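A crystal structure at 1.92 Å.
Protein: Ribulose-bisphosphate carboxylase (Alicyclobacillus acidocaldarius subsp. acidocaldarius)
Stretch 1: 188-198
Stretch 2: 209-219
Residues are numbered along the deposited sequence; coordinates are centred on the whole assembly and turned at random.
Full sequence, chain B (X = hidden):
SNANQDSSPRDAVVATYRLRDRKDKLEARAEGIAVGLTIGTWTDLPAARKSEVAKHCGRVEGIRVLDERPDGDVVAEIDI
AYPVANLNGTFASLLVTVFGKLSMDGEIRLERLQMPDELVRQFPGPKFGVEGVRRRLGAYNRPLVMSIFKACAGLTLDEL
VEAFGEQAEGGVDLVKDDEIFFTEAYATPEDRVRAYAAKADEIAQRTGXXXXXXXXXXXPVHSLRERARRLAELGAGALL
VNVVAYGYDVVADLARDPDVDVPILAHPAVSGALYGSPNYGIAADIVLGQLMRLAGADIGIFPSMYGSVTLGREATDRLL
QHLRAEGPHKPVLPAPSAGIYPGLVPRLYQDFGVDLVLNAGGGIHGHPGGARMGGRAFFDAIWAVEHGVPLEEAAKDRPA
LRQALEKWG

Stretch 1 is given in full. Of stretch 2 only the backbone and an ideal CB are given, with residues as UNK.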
# COMPACT_ATOMS: atom_id res chain seq x y z
N THR B 188 -7.54 22.98 -13.38
CA THR B 188 -7.97 21.60 -13.32
C THR B 188 -7.19 20.75 -14.31
O THR B 188 -6.70 21.27 -15.32
CB THR B 188 -9.45 21.48 -13.67
OG1 THR B 188 -9.65 21.84 -15.04
CG2 THR B 188 -10.26 22.39 -12.78
N PRO B 189 -7.04 19.46 -14.02
CA PRO B 189 -6.38 18.55 -14.96
C PRO B 189 -6.97 18.61 -16.38
O PRO B 189 -6.22 18.57 -17.37
CB PRO B 189 -6.59 17.18 -14.31
CG PRO B 189 -6.46 17.51 -12.83
CD PRO B 189 -7.21 18.84 -12.69
N GLU B 190 -8.29 18.72 -16.49
CA GLU B 190 -8.90 18.75 -17.82
C GLU B 190 -8.55 20.05 -18.55
O GLU B 190 -8.31 20.04 -19.76
CB GLU B 190 -10.42 18.49 -17.78
CG GLU B 190 -11.13 18.64 -16.45
CD GLU B 190 -10.81 17.51 -15.43
OE1 GLU B 190 -11.13 16.32 -15.66
OE2 GLU B 190 -10.26 17.85 -14.39
N ASP B 191 -8.48 21.16 -17.82
CA ASP B 191 -8.10 22.44 -18.43
C ASP B 191 -6.62 22.47 -18.82
O ASP B 191 -6.24 23.12 -19.81
CB ASP B 191 -8.42 23.62 -17.49
CG ASP B 191 -9.91 23.95 -17.45
OD1 ASP B 191 -10.66 23.47 -18.33
OD2 ASP B 191 -10.31 24.70 -16.54
N ARG B 192 -5.78 21.78 -18.05
CA ARG B 192 -4.37 21.65 -18.39
C ARG B 192 -4.17 20.84 -19.65
O ARG B 192 -3.36 21.21 -20.51
CB ARG B 192 -3.55 21.05 -17.23
CG ARG B 192 -3.63 21.89 -15.97
CD ARG B 192 -2.48 21.60 -15.02
NE ARG B 192 -2.39 20.19 -14.65
CZ ARG B 192 -3.03 19.64 -13.63
NH1 ARG B 192 -3.85 20.36 -12.88
NH2 ARG B 192 -2.86 18.35 -13.36
N VAL B 193 -4.90 19.74 -19.79
CA VAL B 193 -4.74 18.92 -20.99
C VAL B 193 -5.11 19.74 -22.23
O VAL B 193 -4.35 19.79 -23.20
CB VAL B 193 -5.57 17.61 -20.92
CG1 VAL B 193 -5.57 16.90 -22.27
CG2 VAL B 193 -5.03 16.67 -19.80
N ARG B 194 -6.26 20.40 -22.18
CA ARG B 194 -6.73 21.22 -23.31
C ARG B 194 -5.71 22.27 -23.69
O ARG B 194 -5.37 22.42 -24.86
CB ARG B 194 -8.05 21.91 -22.97
CG ARG B 194 -9.27 21.01 -22.94
CD ARG B 194 -10.55 21.84 -23.12
NE ARG B 194 -11.74 21.07 -22.75
CZ ARG B 194 -12.18 20.93 -21.50
NH1 ARG B 194 -11.54 21.52 -20.49
NH2 ARG B 194 -13.27 20.22 -21.25
N ALA B 195 -5.22 23.00 -22.69
CA ALA B 195 -4.37 24.17 -22.91
C ALA B 195 -2.97 23.80 -23.41
O ALA B 195 -2.46 24.44 -24.34
CB ALA B 195 -4.27 24.99 -21.64
N TYR B 196 -2.36 22.79 -22.80
CA TYR B 196 -1.02 22.37 -23.20
C TYR B 196 -1.05 21.76 -24.60
O TYR B 196 -0.06 21.80 -25.32
CB TYR B 196 -0.41 21.35 -22.21
CG TYR B 196 -0.24 21.83 -20.77
CD1 TYR B 196 -0.69 23.09 -20.35
CD2 TYR B 196 0.37 21.01 -19.83
CE1 TYR B 196 -0.53 23.50 -19.05
CE2 TYR B 196 0.53 21.42 -18.53
CZ TYR B 196 0.08 22.65 -18.14
OH TYR B 196 0.25 23.01 -16.83
N ALA B 197 -2.19 21.18 -24.97
CA ALA B 197 -2.39 20.70 -26.33
C ALA B 197 -2.20 21.81 -27.36
O ALA B 197 -1.45 21.66 -28.32
CB ALA B 197 -3.77 20.08 -26.47
N ALA B 198 -2.88 22.94 -27.14
CA ALA B 198 -2.78 24.05 -28.09
C ALA B 198 -1.36 24.62 -28.16
O ALA B 198 -0.85 24.87 -29.25
CB ALA B 198 -3.80 25.14 -27.75
N UNK B 209 7.88 18.69 -33.71
CA UNK B 209 7.36 17.65 -32.83
C UNK B 209 6.28 18.22 -31.93
O UNK B 209 6.44 19.30 -31.36
CB UNK B 209 8.48 17.03 -31.99
N UNK B 210 5.17 17.50 -31.80
CA UNK B 210 4.17 17.90 -30.82
C UNK B 210 4.49 17.20 -29.51
O UNK B 210 4.39 15.98 -29.40
CB UNK B 210 2.75 17.57 -31.29
N UNK B 211 4.91 17.99 -28.53
CA UNK B 211 5.33 17.50 -27.23
C UNK B 211 4.10 17.05 -26.45
O UNK B 211 3.15 17.79 -26.33
CB UNK B 211 6.10 18.57 -26.46
N UNK B 212 4.13 15.82 -25.94
CA UNK B 212 2.98 15.22 -25.26
C UNK B 212 2.95 15.54 -23.77
O UNK B 212 3.96 15.87 -23.17
CB UNK B 212 2.99 13.70 -25.46
N UNK B 213 1.77 15.43 -23.16
CA UNK B 213 1.62 15.81 -21.76
C UNK B 213 1.16 14.61 -20.92
O UNK B 213 0.16 13.98 -21.24
CB UNK B 213 0.63 16.97 -21.63
N UNK B 214 1.92 14.30 -19.86
CA UNK B 214 1.53 13.33 -18.85
C UNK B 214 0.95 14.04 -17.62
O UNK B 214 1.67 14.73 -16.85
CB UNK B 214 2.73 12.46 -18.45
N UNK B 215 -0.34 13.86 -17.44
CA UNK B 215 -1.10 14.62 -16.47
C UNK B 215 -1.36 13.75 -15.25
O UNK B 215 -1.65 12.56 -15.37
CB UNK B 215 -2.41 15.12 -17.07
N UNK B 216 -1.20 14.33 -14.08
CA UNK B 216 -1.44 13.60 -12.84
C UNK B 216 -2.91 13.14 -12.73
O UNK B 216 -3.82 13.96 -12.81
CB UNK B 216 -1.07 14.48 -11.64
N UNK B 217 -3.13 11.83 -12.55
CA UNK B 217 -4.49 11.27 -12.39
C UNK B 217 -4.87 11.29 -10.92
O UNK B 217 -4.23 10.65 -10.11
CB UNK B 217 -4.57 9.85 -12.94
N UNK B 218 -5.88 12.08 -10.57
CA UNK B 218 -6.14 12.37 -9.16
C UNK B 218 -7.63 12.45 -8.85
O UNK B 218 -8.47 12.52 -9.76
CB UNK B 218 -5.46 13.68 -8.76
N UNK B 219 -7.94 12.48 -7.56
CA UNK B 219 -9.31 12.49 -7.09
C UNK B 219 -9.71 11.15 -6.48
O UNK B 219 -8.91 10.23 -6.40
CB UNK B 219 -10.25 12.85 -8.24

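Stretch 1 is helical from Pro189 onward, and the helix runs on past Ala198; the strand at 214-216 runs nearly antiparallel to it, at 165° with the axes 9.1 Å apart at closest approach. The helix offers stretch 2 the side chains of Pro189, Arg192, Val193, Tyr196 and Ala197, and the ideal CB atoms of stretch 2 can be tested against these.

Position 209 has no atom of stretch 1 within 5.5 Å of its CB, so the helix constrains nothing there; the residue is Arg209, which makes no contact with it.

At position 210 the CB points sideways and also lies beyond 5.5 Å. A short side chain would stop short of the helix, whereas a long flexible one could reach Ala197. The deposited Arg210 is extended, with chi1 to chi3 all t, and its NH1 comes to 3.3 Å from Ala197 CB, which sits at the edge of the guanidinium. This is packing against a methyl group, not a polar pairing.

Position 211 points sideways and 212 points away, both with no near neighbour in stretch 1, so the helix selects little at either; they are Thr211 and Ala212.

Position 213 is the most informative. Its CA-to-CB bond points toward the helix, and the ideal CB is 4.4 Å from Tyr196 CD2. Ahead lie the Tyr196 ring, the Val193 side chain and the Arg192 guanidinium, whose NE is a donor. A large apolar or aromatic residue would suit the packing, and one ending in an acceptor would also use the donor. Tyr213 does both. With chi1 t, its ring passes along the helix until Tyr213 OH accepts from Arg192 NE at 2.8 Å, with a nearly straight N-H...acceptor angle of 168°. Tyr196 CE2 lies over one face of the ring, 3.3 Å from Tyr213 CZ; the two ring planes meet obliquely at 48°. Val193 CG2 adds an apolar contact with Tyr213 CE2 at 4.2 Å. Tyr213 has the largest covered area of any residue in the pair, 101 Å².

Position 214 points away and gives no helix-based preference; it is Ala214.

Position 215 points toward the helix again; its ideal CB is 4.1 Å from Val193 CG2, 4.9 Å from Arg192 NH2 and 5.1 Å from Pro189 O, a mixed setting in which the nearest neighbour is a methyl group. A compact aliphatic side chain such as valine or isoleucine would suit it. Val215, chi1 p, places CG1 3.8 Å from Val193 CG2, while its CG2 meets Pro189 CB at 4.0 Å and Arg192 NH2 at 3.7 Å.

Position 216 points sideways, its ideal CB 4.6 Å from Arg192 NH2; a side chain can turn off the helix, so many types are allowed. Asn216 (chi1 t) carries its amide away from Arg192, and its ND2 is bonded elsewhere in the structure.

Position 217 points away, with nothing of stretch 1 within 5.5 Å of its ideal CB, so the helix sets no preference; it is Leu217.

Position 218 points toward the helix but at a distance, leaving room for several small or medium residues. Thr218 brings OG1 to 4.4 Å from Pro189 CG.

Position 219 has phi/psi of 107/-177, where a CB would jam against the preceding carbonyl O. The backbone alone calls for glycine, and Gly219 is present.

Stretch 2 (209-219) RRTAYAVNLTG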
# COMPACT_ATOMS: atom_id res chain seq x y z
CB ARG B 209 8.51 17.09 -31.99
CG ARG B 209 8.12 15.97 -31.02
CD ARG B 209 9.37 15.34 -30.39
NE ARG B 209 10.23 14.75 -31.41
CZ ARG B 209 11.47 15.16 -31.68
NH1 ARG B 209 12.03 16.15 -30.99
NH2 ARG B 209 12.17 14.56 -32.64
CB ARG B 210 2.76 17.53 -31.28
CG ARG B 210 1.68 17.97 -30.31
CD ARG B 210 0.29 17.57 -30.80
NE ARG B 210 -0.76 17.96 -29.85
CZ ARG B 210 -1.14 17.24 -28.80
NH1 ARG B 210 -2.10 17.68 -28.01
NH2 ARG B 210 -0.56 16.07 -28.55
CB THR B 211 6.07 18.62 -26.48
OG1 THR B 211 7.29 18.94 -27.16
CG2 THR B 211 6.38 18.24 -25.06
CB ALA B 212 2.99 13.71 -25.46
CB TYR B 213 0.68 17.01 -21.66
CG TYR B 213 0.29 17.46 -20.26
CD1 TYR B 213 1.21 17.47 -19.21
CD2 TYR B 213 -0.99 17.92 -20.00
CE1 TYR B 213 0.84 17.89 -17.94
CE2 TYR B 213 -1.36 18.35 -18.76
CZ TYR B 213 -0.45 18.33 -17.73
OH TYR B 213 -0.87 18.77 -16.49
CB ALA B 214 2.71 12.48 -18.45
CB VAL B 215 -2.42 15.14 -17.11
CG1 VAL B 215 -3.26 13.99 -17.68
CG2 VAL B 215 -3.20 16.00 -16.15
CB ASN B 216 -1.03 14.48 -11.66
CG ASN B 216 -0.62 13.66 -10.43
OD1 ASN B 216 -0.47 12.44 -10.49
ND2 ASN B 216 -0.45 14.34 -9.29
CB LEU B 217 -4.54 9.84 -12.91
CG LEU B 217 -5.92 9.16 -12.86
CD1 LEU B 217 -7.01 9.97 -13.58
CD2 LEU B 217 -5.78 7.79 -13.47
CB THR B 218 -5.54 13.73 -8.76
OG1 THR B 218 -6.22 14.78 -9.45
CG2 THR B 218 -4.08 13.79 -9.09
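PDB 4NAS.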